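Local coordinates for protein YcaO (PDB 6CIB) that binds ADP and magnesium and, as a YcaO-family enzyme, probably uses ATP to install thioamides in peptide backbones, at residues A[202-207]-A[221-226]; A[230-235]-A[250-255]; A[42-47]-A[195-200]; A[176-181]-A[289-294]. All coordinates share one frame; numbering follows the deposited sequence.

Contact 1. Residues A[202-207]-A[221-226]; sequences GRVELR and AVTEAE
Strands 203-209 and 217-224 form an antiparallel beta hairpin, and this contact is its open end, finished by a classic beta bulge. Both Gly202 and Arg203 face Glu224, whose carbonyl O takes two donors, Gly202 N at 2.8 Å and Arg203 N at 2.9 Å. Further in, Glu205 and Val222 are a hydrogen-bonded pair; Glu205 N reaches Val222 O at 2.7 Å, nearly along the C=O axis. Beside these bonds, Glu205 CB touches Val222 CG2 at 3.6 Å. The bent Glu205 chain (chi2 -83°) sets its carboxylate between two arginines. Arg207 grips Glu205 OE1 end-on with NH1 and NH2, whereas Arg203 NH1 lies 2.8 Å from Glu205 OE2, a charge pairing with the oxygen well out of the guanidinium plane. An alanine in place of Glu205 would probably leave both guanidinium groups less firmly placed. On the other face, Leu206 CD2 meets Ala221 CB at 3.8 Å, beside Val204 and Thr223, and these four side chains pack on helix 241-260.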
loop_
_atom_site.group_PDB
_atom_site.type_symbol
_atom_site.label_atom_id
_atom_site.label_comp_id
_atom_site.label_asym_id
_atom_site.label_seq_id
_atom_site.Cartn_x
_atom_site.Cartn_y
_atom_site.Cartn_z
ATOM N N GLY A 202 -20.830 -9.484 9.203
ATOM C CA GLY A 202 -21.551 -9.176 10.436
ATOM C C GLY A 202 -21.385 -7.722 10.823
ATOM O O GLY A 202 -22.374 -7.010 11.037
ATOM N N ARG A 203 -20.125 -7.287 10.912
ATOM C CA ARG A 203 -19.773 -5.925 11.295
ATOM C C ARG A 203 -18.594 -5.392 10.481
ATOM O O ARG A 203 -17.686 -6.144 10.117
ATOM C CB ARG A 203 -19.448 -5.840 12.795
ATOM C CG ARG A 203 -20.642 -6.031 13.722
ATOM C CD ARG A 203 -20.718 -4.935 14.769
ATOM N NE ARG A 203 -19.803 -5.165 15.885
ATOM C CZ ARG A 203 -19.506 -4.266 16.823
ATOM N NH1 ARG A 203 -20.042 -3.047 16.793
ATOM N NH2 ARG A 203 -18.659 -4.586 17.796
ATOM N N VAL A 204 -18.624 -4.092 10.191
ATOM C CA VAL A 204 -17.474 -3.393 9.619
ATOM C C VAL A 204 -17.142 -2.230 10.543
ATOM O O VAL A 204 -17.947 -1.317 10.716
ATOM C CB VAL A 204 -17.702 -2.918 8.160
ATOM C CG1 VAL A 204 -16.522 -2.074 7.680
ATOM C CG2 VAL A 204 -17.900 -4.101 7.220
ATOM N N GLU A 205 -15.947 -2.278 11.120
ATOM C CA GLU A 205 -15.511 -1.317 12.135
ATOM C C GLU A 205 -14.385 -0.439 11.596
ATOM O O GLU A 205 -13.447 -0.951 10.982
ATOM C CB GLU A 205 -15.019 -2.064 13.374
ATOM C CG GLU A 205 -16.070 -2.876 14.117
ATOM C CD GLU A 205 -16.885 -2.029 15.071
ATOM O OE1 GLU A 205 -16.285 -1.326 15.916
ATOM O OE2 GLU A 205 -18.129 -2.067 14.975
ATOM N N LEU A 206 -14.481 0.870 11.829
ATOM C CA LEU A 206 -13.449 1.820 11.401
ATOM C C LEU A 206 -12.607 2.315 12.572
ATOM O O LEU A 206 -13.127 2.537 13.663
ATOM C CB LEU A 206 -14.057 3.006 10.632
ATOM C CG LEU A 206 -14.720 2.723 9.278
ATOM C CD1 LEU A 206 -15.449 3.958 8.777
ATOM C CD2 LEU A 206 -13.718 2.231 8.240
ATOM N N ARG A 207 -11.305 2.467 12.324
ATOM C CA ARG A 207 -10.345 2.951 13.318
ATOM C C ARG A 207 -9.439 4.023 12.727
ATOM O O ARG A 207 -9.016 3.907 11.572
ATOM C CB ARG A 207 -9.463 1.808 13.826
ATOM C CG ARG A 207 -10.177 0.610 14.438
ATOM C CD ARG A 207 -10.962 0.957 15.694
ATOM N NE ARG A 207 -11.698 -0.219 16.171
ATOM C CZ ARG A 207 -13.015 -0.380 16.088
ATOM N NH1 ARG A 207 -13.788 0.572 15.571
ATOM N NH2 ARG A 207 -13.563 -1.496 16.551
ATOM N N ALA A 221 -9.931 -0.662 8.752
ATOM C CA ALA A 221 -11.266 -1.248 8.788
ATOM C C ALA A 221 -11.139 -2.723 9.130
ATOM O O ALA A 221 -10.313 -3.428 8.548
ATOM C CB ALA A 221 -11.985 -1.069 7.460
ATOM N N VAL A 222 -11.942 -3.176 10.091
ATOM C CA VAL A 222 -11.944 -4.584 10.497
ATOM C C VAL A 222 -13.354 -5.159 10.411
ATOM O O VAL A 222 -14.337 -4.464 10.689
ATOM C CB VAL A 222 -11.317 -4.835 11.908
ATOM C CG1 VAL A 222 -9.813 -4.626 11.875
ATOM C CG2 VAL A 222 -11.954 -3.965 12.986
ATOM N N THR A 223 -13.440 -6.422 10.002
ATOM C CA THR A 223 -14.724 -7.099 9.904
ATOM C C THR A 223 -14.908 -8.181 10.961
ATOM O O THR A 223 -13.952 -8.828 11.397
ATOM C CB THR A 223 -15.001 -7.689 8.501
ATOM O OG1 THR A 223 -14.062 -8.729 8.211
ATOM C CG2 THR A 223 -14.926 -6.603 7.426
ATOM N N GLU A 224 -16.159 -8.330 11.377
ATOM C CA GLU A 224 -16.624 -9.481 12.124
ATOM C C GLU A 224 -17.589 -10.209 11.202
ATOM O O GLU A 224 -18.408 -9.579 10.535
ATOM C CB GLU A 224 -17.321 -9.013 13.398
ATOM C CG GLU A 224 -17.489 -10.084 14.462
ATOM C CD GLU A 224 -18.090 -9.549 15.754
ATOM O OE1 GLU A 224 -17.804 -8.389 16.132
ATOM O OE2 GLU A 224 -18.849 -10.306 16.396
ATOM N N ALA A 225 -17.477 -11.528 11.140
ATOM C CA ALA A 225 -18.318 -12.343 10.261
ATOM C C ALA A 225 -18.542 -13.704 10.896
ATOM O O ALA A 225 -17.759 -14.128 11.758
ATOM C CB ALA A 225 -17.672 -12.491 8.884
ATOM N N GLU A 226 -19.599 -14.394 10.470
ATOM C CA GLU A 226 -19.853 -15.746 10.972
ATOM C C GLU A 226 -18.921 -16.796 10.367
ATOM O O GLU A 226 -18.705 -17.851 10.962
ATOM C CB GLU A 226 -21.340 -16.135 10.876
ATOM C CG GLU A 226 -21.920 -16.266 9.476
ATOM C CD GLU A 226 -23.403 -16.629 9.479
ATOM O OE1 GLU A 226 -23.919 -17.112 10.517
ATOM O OE2 GLU A 226 -24.063 -16.431 8.432
#

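Contact 2. Residues A[230-235]-A[250-255]; sequences EMVMGF and LEVAQG
Glu251 supplies the one direct hydrogen bond between segment 250-255 of helix 241-260 and segment 230-235. Glu251 CB lies 3.6 Å from Gly234 CA, so the helix comes close to the strand where there is no side chain; a CB on Gly234 would collide with Val252 N. From there chi1 is -106°, away from a staggered position, and the chain then runs extended from beside Gly234 toward Phe235. At the tip, Glu251 CD is 3.3 Å from Phe235 O, while Glu251 OE1 accepts a hydrogen bond from Phe235 N at 2.9 Å. That bond is fairly straight, 161° at the hydrogen, but the donor stands above the carboxylate plane. Glu251 OE2 ends 3.2 Å from Phe235 O; both are acceptors, so this approach is no hydrogen bond and would probably disfavour the charged carboxylate. A water links the two backbones at one further point, donating to Met233 O and Glu251 O. Beside it, Val252 CG2 rests 3.7 Å from Gly234 N, and Val232 CG2 crosses obliquely to Val252 CG1 at 4.1 Å. The axes of strand segment 233-235 and helix segment 250-255 approach to 6.4 Å, with their directions 143° apart, a close helix-on-sheet packing made possible by glycine, and it borders the nucleotide site: the Glu251 side chain comes within about 4 Å of the bound ADP.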
loop_
_atom_site.group_PDB
_atom_site.type_symbol
_atom_site.label_atom_id
_atom_site.label_comp_id
_atom_site.label_asym_id
_atom_site.label_seq_id
_atom_site.Cartn_x
_atom_site.Cartn_y
_atom_site.Cartn_z
ATOM N N GLU A 230 -13.746 -14.580 6.306
ATOM C CA GLU A 230 -14.369 -13.303 5.959
ATOM C C GLU A 230 -14.143 -12.210 7.007
ATOM O O GLU A 230 -14.710 -11.111 6.915
ATOM C CB GLU A 230 -15.852 -13.512 5.653
ATOM C CG GLU A 230 -16.033 -14.390 4.423
ATOM C CD GLU A 230 -17.363 -14.219 3.734
ATOM O OE1 GLU A 230 -17.574 -14.928 2.733
ATOM O OE2 GLU A 230 -18.187 -13.395 4.179
HETATM N N MSE A 231 -13.302 -12.521 7.993
HETATM C CA MSE A 231 -12.852 -11.543 8.979
HETATM C C MSE A 231 -11.526 -11.057 8.482
HETATM O O MSE A 231 -10.486 -11.689 8.697
HETATM C CB MSE A 231 -12.787 -12.124 10.389
HETATM C CG MSE A 231 -14.210 -12.217 10.920
HETATM SE SE MSE A 231 -14.186 -13.021 12.717
HETATM C CE MSE A 231 -13.406 -11.516 13.709
ATOM N N VAL A 232 -11.580 -9.931 7.778
ATOM C CA VAL A 232 -10.436 -9.374 7.081
ATOM C C VAL A 232 -10.176 -7.963 7.601
ATOM O O VAL A 232 -10.982 -7.403 8.366
ATOM C CB VAL A 232 -10.633 -9.367 5.534
ATOM C CG1 VAL A 232 -10.711 -10.788 4.965
ATOM C CG2 VAL A 232 -11.852 -8.540 5.116
HETATM N N MSE A 233 -9.053 -7.393 7.185
HETATM C CA MSE A 233 -8.704 -6.022 7.549
HETATM C C MSE A 233 -8.363 -5.266 6.302
HETATM O O MSE A 233 -7.820 -5.830 5.357
HETATM C CB MSE A 233 -7.499 -6.006 8.486
HETATM C CG MSE A 233 -7.739 -6.730 9.805
HETATM SE SE MSE A 233 -6.127 -6.489 10.921
HETATM C CE MSE A 233 -5.001 -7.787 9.977
ATOM N N GLY A 234 -8.699 -3.980 6.287
ATOM C CA GLY A 234 -8.311 -3.069 5.209
ATOM C C GLY A 234 -7.697 -1.805 5.785
ATOM O O GLY A 234 -8.055 -1.393 6.893
ATOM N N PHE A 235 -6.766 -1.201 5.043
ATOM C CA PHE A 235 -6.099 0.031 5.474
ATOM C C PHE A 235 -5.993 1.054 4.355
ATOM O O PHE A 235 -5.915 0.700 3.178
ATOM C CB PHE A 235 -4.697 -0.259 6.035
ATOM C CG PHE A 235 -4.695 -1.224 7.178
ATOM C CD1 PHE A 235 -4.859 -0.773 8.486
ATOM C CD2 PHE A 235 -4.553 -2.599 6.947
ATOM C CE1 PHE A 235 -4.888 -1.675 9.548
ATOM C CE2 PHE A 235 -4.585 -3.501 8.007
ATOM C CZ PHE A 235 -4.747 -3.037 9.305
ATOM N N LEU A 250 -12.420 -0.188 0.630
ATOM C CA LEU A 250 -12.127 -0.857 -0.644
ATOM C C LEU A 250 -11.220 -2.088 -0.478
ATOM O O LEU A 250 -11.402 -3.086 -1.169
ATOM C CB LEU A 250 -11.522 0.126 -1.658
ATOM C CG LEU A 250 -12.421 1.253 -2.192
ATOM C CD1 LEU A 250 -11.617 2.175 -3.089
ATOM C CD2 LEU A 250 -13.639 0.748 -2.948
ATOM N N GLU A 251 -10.261 -2.001 0.444
ATOM C CA GLU A 251 -9.392 -3.128 0.766
ATOM C C GLU A 251 -10.155 -4.279 1.417
ATOM O O GLU A 251 -9.897 -5.433 1.103
ATOM C CB GLU A 251 -8.191 -2.692 1.607
ATOM C CG GLU A 251 -6.885 -2.666 0.817
ATOM C CD GLU A 251 -5.677 -2.270 1.651
ATOM O OE1 GLU A 251 -5.588 -2.666 2.837
ATOM O OE2 GLU A 251 -4.803 -1.547 1.116
ATOM N N VAL A 252 -11.113 -3.952 2.289
ATOM C CA VAL A 252 -12.035 -4.950 2.856
ATOM C C VAL A 252 -12.802 -5.682 1.743
ATOM O O VAL A 252 -12.802 -6.911 1.701
ATOM C CB VAL A 252 -12.988 -4.316 3.889
ATOM C CG1 VAL A 252 -14.133 -5.255 4.241
ATOM C CG2 VAL A 252 -12.221 -3.933 5.145
ATOM N N ALA A 253 -13.417 -4.929 0.829
ATOM C CA ALA A 253 -14.145 -5.541 -0.295
ATOM C C ALA A 253 -13.237 -6.466 -1.110
ATOM O O ALA A 253 -13.630 -7.579 -1.433
ATOM C CB ALA A 253 -14.766 -4.471 -1.184
ATOM N N GLN A 254 -12.026 -5.996 -1.421
ATOM C CA GLN A 254 -11.008 -6.799 -2.087
ATOM C C GLN A 254 -10.693 -8.087 -1.311
ATOM O O GLN A 254 -10.641 -9.179 -1.903
ATOM C CB GLN A 254 -9.738 -5.977 -2.285
ATOM C CG GLN A 254 -8.636 -6.683 -3.065
ATOM C CD GLN A 254 -7.516 -5.733 -3.441
ATOM O OE1 GLN A 254 -7.359 -5.372 -4.608
ATOM N NE2 GLN A 254 -6.763 -5.292 -2.453
ATOM N N GLY A 255 -10.498 -7.942 0.003
ATOM C CA GLY A 255 -10.245 -9.070 0.903
ATOM C C GLY A 255 -11.352 -10.113 0.854
ATOM O O GLY A 255 -11.072 -11.309 0.765
HETATM O O HOH W 1 -8.444 -7.230 3.154
#

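Contact 3. Residues A[42-47]-A[195-200]; sequences VGPIPV and RSLERE
Leu197 and Val42 cross at about a right angle, the leucine reaching out from helix 188-198 to a type II' beta turn from Val42 to Ile45. With CG anti to its own carbonyl carbon (chi1 -77°), Leu197 brings CD2 to 3.6 Å from Val42 O and 4.1 Å from Val42 CG1; the same methyl lies 4.3 Å from Ile45 CG1. One turn corner is met by Ser196 OG, anti to the backbone N and 3.4 Å from Pro44 CD. The other is met by Glu200, bent at chi2 (-59°) so that its carboxylate lies over Gly43, with OE2 3.6 Å from Gly43 CA. A water accepts from Gly43 N and donates weakly to Glu200 OE1. An alanine at Glu200 would probably lose this water link and loosen the packing over Gly43, whose positive phi (52°) suits the turn's second position. Val42 and Ile45, at the two ends of the turn, also pack on helix 241-260, so the hairpin of strands 34-42 and 45-54 lies against both that helix and helix 188-198.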
loop_
_atom_site.group_PDB
_atom_site.type_symbol
_atom_site.label_atom_id
_atom_site.label_comp_id
_atom_site.label_asym_id
_atom_site.label_seq_id
_atom_site.Cartn_x
_atom_site.Cartn_y
_atom_site.Cartn_z
ATOM N N VAL A 42 -18.516 -6.808 -4.519
ATOM C CA VAL A 42 -18.735 -7.100 -3.105
ATOM C C VAL A 42 -19.571 -5.958 -2.554
ATOM O O VAL A 42 -19.087 -4.821 -2.435
ATOM C CB VAL A 42 -17.406 -7.307 -2.337
ATOM C CG1 VAL A 42 -17.663 -7.531 -0.854
ATOM C CG2 VAL A 42 -16.633 -8.488 -2.924
ATOM N N GLY A 43 -20.832 -6.273 -2.248
ATOM C CA GLY A 43 -21.873 -5.260 -2.026
ATOM C C GLY A 43 -21.865 -4.330 -3.225
ATOM O O GLY A 43 -22.000 -4.804 -4.358
ATOM N N PRO A 44 -21.629 -3.022 -2.998
ATOM C CA PRO A 44 -21.581 -2.078 -4.118
ATOM C C PRO A 44 -20.200 -1.940 -4.780
ATOM O O PRO A 44 -20.083 -1.183 -5.746
ATOM C CB PRO A 44 -21.962 -0.757 -3.451
ATOM C CG PRO A 44 -21.354 -0.864 -2.089
ATOM C CD PRO A 44 -21.428 -2.328 -1.704
ATOM N N ILE A 45 -19.177 -2.643 -4.273
ATOM C CA ILE A 45 -17.790 -2.423 -4.716
ATOM C C ILE A 45 -17.323 -3.409 -5.794
ATOM O O ILE A 45 -17.255 -4.619 -5.546
ATOM C CB ILE A 45 -16.765 -2.413 -3.537
ATOM C CG1 ILE A 45 -17.108 -1.323 -2.496
ATOM C CG2 ILE A 45 -15.328 -2.269 -4.055
ATOM C CD1 ILE A 45 -17.271 0.087 -3.059
ATOM N N PRO A 46 -16.976 -2.883 -6.988
ATOM C CA PRO A 46 -16.360 -3.683 -8.044
ATOM C C PRO A 46 -14.960 -4.128 -7.643
ATOM O O PRO A 46 -14.142 -3.301 -7.202
ATOM C CB PRO A 46 -16.264 -2.709 -9.234
ATOM C CG PRO A 46 -17.135 -1.561 -8.895
ATOM C CD PRO A 46 -17.180 -1.487 -7.402
ATOM N N VAL A 47 -14.706 -5.428 -7.782
ATOM C CA VAL A 47 -13.383 -6.009 -7.540
ATOM C C VAL A 47 -12.970 -6.782 -8.801
ATOM O O VAL A 47 -13.798 -7.438 -9.434
ATOM C CB VAL A 47 -13.354 -6.932 -6.282
ATOM C CG1 VAL A 47 -11.965 -7.552 -6.081
ATOM C CG2 VAL A 47 -13.761 -6.161 -5.031
ATOM N N ARG A 195 -21.940 0.772 5.895
ATOM C CA ARG A 195 -23.189 0.024 6.142
ATOM C C ARG A 195 -23.472 -0.991 5.044
ATOM O O ARG A 195 -23.907 -2.113 5.325
ATOM C CB ARG A 195 -24.387 0.973 6.258
ATOM C CG ARG A 195 -24.466 1.735 7.567
ATOM C CD ARG A 195 -25.599 2.745 7.525
ATOM N NE ARG A 195 -25.558 3.651 8.676
ATOM C CZ ARG A 195 -26.462 4.592 8.946
ATOM N NH1 ARG A 195 -27.516 4.783 8.155
ATOM N NH2 ARG A 195 -26.307 5.351 10.023
ATOM N N SER A 196 -23.221 -0.589 3.799
ATOM C CA SER A 196 -23.474 -1.440 2.646
ATOM C C SER A 196 -22.535 -2.658 2.633
ATOM O O SER A 196 -22.971 -3.787 2.362
ATOM C CB SER A 196 -23.371 -0.633 1.355
ATOM O OG SER A 196 -23.962 -1.340 0.290
ATOM N N LEU A 197 -21.261 -2.428 2.949
ATOM C CA LEU A 197 -20.299 -3.527 3.115
ATOM C C LEU A 197 -20.593 -4.388 4.329
ATOM O O LEU A 197 -20.371 -5.596 4.289
ATOM C CB LEU A 197 -18.851 -3.021 3.151
ATOM C CG LEU A 197 -18.228 -2.638 1.802
ATOM C CD1 LEU A 197 -16.862 -2.002 2.024
ATOM C CD2 LEU A 197 -18.112 -3.830 0.857
ATOM N N GLU A 198 -21.105 -3.761 5.390
ATOM C CA GLU A 198 -21.517 -4.462 6.618
ATOM C C GLU A 198 -22.633 -5.478 6.379
ATOM O O GLU A 198 -22.649 -6.534 7.006
ATOM C CB GLU A 198 -21.914 -3.468 7.706
ATOM C CG GLU A 198 -22.078 -4.085 9.082
ATOM C CD GLU A 198 -22.185 -3.043 10.168
ATOM O OE1 GLU A 198 -23.231 -2.368 10.237
ATOM O OE2 GLU A 198 -21.224 -2.897 10.951
ATOM N N ARG A 199 -23.534 -5.164 5.454
ATOM C CA ARG A 199 -24.582 -6.094 5.032
ATOM C C ARG A 199 -24.050 -7.402 4.424
ATOM O O ARG A 199 -24.780 -8.386 4.369
ATOM C CB ARG A 199 -25.564 -5.397 4.084
ATOM C CG ARG A 199 -26.696 -4.697 4.822
ATOM C CD ARG A 199 -27.655 -3.972 3.887
ATOM N NE ARG A 199 -27.585 -2.526 4.095
ATOM C CZ ARG A 199 -27.177 -1.637 3.195
ATOM N NH1 ARG A 199 -26.809 -2.013 1.975
ATOM N NH2 ARG A 199 -27.147 -0.354 3.515
ATOM N N GLU A 200 -22.780 -7.403 3.997
ATOM C CA GLU A 200 -22.118 -8.588 3.436
ATOM C C GLU A 200 -21.554 -9.523 4.505
ATOM O O GLU A 200 -21.430 -10.732 4.282
ATOM C CB GLU A 200 -20.981 -8.179 2.492
ATOM C CG GLU A 200 -21.410 -7.465 1.224
ATOM C CD GLU A 200 -22.360 -8.287 0.374
ATOM O OE1 GLU A 200 -22.025 -9.444 0.026
ATOM O OE2 GLU A 200 -23.450 -7.763 0.056
HETATM O O HOH W 2 -21.420 -9.090 -2.793
#

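Contact 4. Residues A[176-181]-A[289-294]; sequences YFRIHP and NRHWFE
His291 and His180 have the most surface buried here, followed by Arg178. The two histidine side chains cross at about a right angle, and the His180 ring lies flat against the backbone of His291: His291 CA sits 3.4 Å from the ring centroid and only 6° off its normal, a CH-pi contact. The ring is also held at its edge. His180 ND1 donates to Glu294 O at 2.8 Å, with the oxygen near the ring plane and the donor on a carbonyl lone pair, which fixes the ring's rotation and indicates a proton on ND1. His291 holds its ring in the crowded position between backbone N and carbonyl carbon (chi1 55°), with CB 3.3 Å from Ile179 O. Its NE2 is hydrogen-bonded to Glu175. Arg178, with an extended chain, lays one guanidinium face toward the His291 ring, the planes 58° apart; NH1 lies 3.2 Å from His291 ND1 at an angle too poor for a hydrogen bond, while NH2 bonds Leu288 O. Farther along, Pro181 CG packs 3.7 Å from Trp292 CZ3, and a water lies at hydrogen-bonding distance from both Pro181 O and His291 O. The contact thus joins the segment following helix 154-177 to the short helix 290-293, with Trp292 also packing on Val174 of the long helix and on Leu209 of strand 203-209.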
loop_
_atom_site.group_PDB
_atom_site.type_symbol
_atom_site.label_atom_id
_atom_site.label_comp_id
_atom_site.label_asym_id
_atom_site.label_seq_id
_atom_site.Cartn_x
_atom_site.Cartn_y
_atom_site.Cartn_z
ATOM N N TYR A 176 2.840 -3.981 17.044
ATOM C CA TYR A 176 4.027 -4.129 17.903
ATOM C C TYR A 176 3.713 -3.843 19.378
ATOM O O TYR A 176 4.082 -4.629 20.247
ATOM C CB TYR A 176 5.165 -3.226 17.416
ATOM C CG TYR A 176 6.514 -3.491 18.053
ATOM C CD1 TYR A 176 7.364 -4.485 17.551
ATOM C CD2 TYR A 176 6.955 -2.731 19.141
ATOM C CE1 TYR A 176 8.608 -4.724 18.126
ATOM C CE2 TYR A 176 8.198 -2.962 19.726
ATOM C CZ TYR A 176 9.019 -3.958 19.214
ATOM O OH TYR A 176 10.248 -4.187 19.785
ATOM N N PHE A 177 3.023 -2.729 19.636
ATOM C CA PHE A 177 2.669 -2.297 20.988
ATOM C C PHE A 177 1.285 -2.758 21.420
ATOM O O PHE A 177 0.888 -2.502 22.558
ATOM C CB PHE A 177 2.723 -0.772 21.099
ATOM C CG PHE A 177 4.099 -0.197 20.957
ATOM C CD1 PHE A 177 5.061 -0.381 21.959
ATOM C CD2 PHE A 177 4.438 0.546 19.824
ATOM C CE1 PHE A 177 6.335 0.165 21.826
ATOM C CE2 PHE A 177 5.712 1.090 19.687
ATOM C CZ PHE A 177 6.660 0.900 20.687
ATOM N N ARG A 178 0.559 -3.422 20.516
ATOM C CA ARG A 178 -0.852 -3.797 20.728
ATOM C C ARG A 178 -1.688 -2.607 21.212
ATOM O O ARG A 178 -2.400 -2.686 22.220
ATOM C CB ARG A 178 -0.984 -5.027 21.631
ATOM C CG ARG A 178 -0.452 -6.279 20.973
ATOM C CD ARG A 178 -0.927 -7.527 21.680
ATOM N NE ARG A 178 -1.032 -8.622 20.722
ATOM C CZ ARG A 178 -2.173 -9.161 20.301
ATOM N NH1 ARG A 178 -3.345 -8.734 20.764
ATOM N NH2 ARG A 178 -2.140 -10.148 19.418
ATOM N N ILE A 179 -1.554 -1.498 20.482
ATOM C CA ILE A 179 -2.350 -0.292 20.687
ATOM C C ILE A 179 -3.802 -0.595 20.322
ATOM O O ILE A 179 -4.064 -1.318 19.357
ATOM C CB ILE A 179 -1.817 0.896 19.835
ATOM C CG1 ILE A 179 -0.358 1.215 20.213
ATOM C CG2 ILE A 179 -2.709 2.130 19.986
ATOM C CD1 ILE A 179 0.325 2.260 19.352
ATOM N N HIS A 180 -4.723 -0.057 21.124
ATOM C CA HIS A 180 -6.156 -0.070 20.855
ATOM C C HIS A 180 -6.536 1.272 20.202
ATOM O O HIS A 180 -6.836 2.233 20.920
ATOM C CB HIS A 180 -6.934 -0.252 22.169
ATOM C CG HIS A 180 -6.778 -1.604 22.796
ATOM N ND1 HIS A 180 -7.856 -2.397 23.119
ATOM C CD2 HIS A 180 -5.676 -2.300 23.168
ATOM C CE1 HIS A 180 -7.429 -3.524 23.660
ATOM N NE2 HIS A 180 -6.109 -3.494 23.692
ATOM N N PRO A 181 -6.511 1.360 18.844
ATOM C CA PRO A 181 -6.806 2.659 18.229
ATOM C C PRO A 181 -8.270 3.071 18.426
ATOM O O PRO A 181 -9.128 2.188 18.573
ATOM C CB PRO A 181 -6.494 2.429 16.739
ATOM C CG PRO A 181 -6.635 0.966 16.539
ATOM C CD PRO A 181 -6.203 0.335 17.824
ATOM N N ASN A 289 -7.361 -10.731 18.762
ATOM C CA ASN A 289 -7.232 -9.397 18.177
ATOM C C ASN A 289 -8.044 -8.331 18.916
ATOM O O ASN A 289 -8.622 -7.427 18.299
ATOM C CB ASN A 289 -7.573 -9.453 16.688
ATOM C CG ASN A 289 -6.466 -10.075 15.875
ATOM O OD1 ASN A 289 -5.445 -9.446 15.629
ATOM N ND2 ASN A 289 -6.655 -11.319 15.463
ATOM N N ARG A 290 -8.045 -8.442 20.248
ATOM C CA ARG A 290 -8.776 -7.548 21.162
ATOM C C ARG A 290 -8.482 -6.061 20.963
ATOM O O ARG A 290 -9.371 -5.228 21.131
ATOM C CB ARG A 290 -8.490 -7.932 22.619
ATOM C CG ARG A 290 -9.330 -9.088 23.151
ATOM C CD ARG A 290 -8.907 -9.528 24.552
ATOM N NE ARG A 290 -9.303 -8.553 25.572
ATOM C CZ ARG A 290 -8.486 -7.673 26.154
ATOM N NH1 ARG A 290 -7.192 -7.625 25.841
ATOM N NH2 ARG A 290 -8.966 -6.827 27.059
ATOM N N HIS A 291 -7.235 -5.743 20.615
ATOM C CA HIS A 291 -6.816 -4.363 20.333
ATOM C C HIS A 291 -7.601 -3.714 19.179
ATOM O O HIS A 291 -7.890 -2.516 19.219
ATOM C CB HIS A 291 -5.292 -4.252 20.151
ATOM C CG HIS A 291 -4.716 -5.157 19.102
ATOM N ND1 HIS A 291 -4.892 -6.525 19.107
ATOM C CD2 HIS A 291 -3.920 -4.887 18.040
ATOM C CE1 HIS A 291 -4.253 -7.054 18.079
ATOM N NE2 HIS A 291 -3.650 -6.080 17.419
ATOM N N TRP A 292 -7.964 -4.520 18.182
ATOM C CA TRP A 292 -8.815 -4.063 17.076
ATOM C C TRP A 292 -10.292 -3.972 17.422
ATOM O O TRP A 292 -10.986 -3.085 16.917
ATOM C CB TRP A 292 -8.623 -4.947 15.841
ATOM C CG TRP A 292 -7.297 -4.720 15.183
ATOM C CD1 TRP A 292 -6.260 -5.604 15.097
ATOM C CD2 TRP A 292 -6.852 -3.513 14.547
ATOM N NE1 TRP A 292 -5.199 -5.031 14.435
ATOM C CE2 TRP A 292 -5.533 -3.747 14.086
ATOM C CE3 TRP A 292 -7.440 -2.257 14.313
ATOM C CZ2 TRP A 292 -4.789 -2.770 13.396
ATOM C CZ3 TRP A 292 -6.693 -1.277 13.632
ATOM C CH2 TRP A 292 -5.384 -1.546 13.183
ATOM N N PHE A 293 -10.763 -4.884 18.271
ATOM C CA PHE A 293 -12.195 -5.007 18.581
ATOM C C PHE A 293 -12.639 -4.293 19.856
ATOM O O PHE A 293 -13.835 -4.202 20.132
ATOM C CB PHE A 293 -12.635 -6.479 18.576
ATOM C CG PHE A 293 -12.552 -7.124 17.219
ATOM C CD1 PHE A 293 -13.497 -6.834 16.231
ATOM C CD2 PHE A 293 -11.516 -8.013 16.919
ATOM C CE1 PHE A 293 -13.411 -7.420 14.970
ATOM C CE2 PHE A 293 -11.426 -8.599 15.661
ATOM C CZ PHE A 293 -12.371 -8.297 14.685
ATOM N N GLU A 294 -11.679 -3.761 20.610
ATOM C CA GLU A 294 -11.978 -2.956 21.799
ATOM C C GLU A 294 -11.315 -1.572 21.699
ATOM O O GLU A 294 -10.285 -1.331 22.337
ATOM C CB GLU A 294 -11.570 -3.705 23.077
ATOM C CG GLU A 294 -12.364 -4.984 23.329
ATOM C CD GLU A 294 -11.691 -5.941 24.300
ATOM O OE1 GLU A 294 -10.745 -5.532 25.018
ATOM O OE2 GLU A 294 -12.117 -7.120 24.350
HETATM O O HOH W 3 -9.481 -0.594 18.120
#

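How the contacts relate
Contacts 1 and 2 share one three-stranded sheet: Ala221 N lies 2.7 Å from Gly234 O, probably a hydrogen bond, and helix 241-260 packs against it. That helix also joins contact 2 to contact 3, with Leu250 CD2 3.6 Å from Ile45 CG2. Contact 3 meets contact 1 where Glu198 OE2 approaches Val204 N at 3.0 Å. Contact 4 abuts the sheet's other face, Trp292 O lying 3.0 Å from Arg207 NE and Trp292 CH2 3.7 Å from Phe235 CE1, but stays about 10 Å from contact 3 at the nearest atoms. The side chains of Glu251, Ile45 and Ala221 lie about 4, 10 and 13 Å from bound ADP; contact 4 is remote from that site.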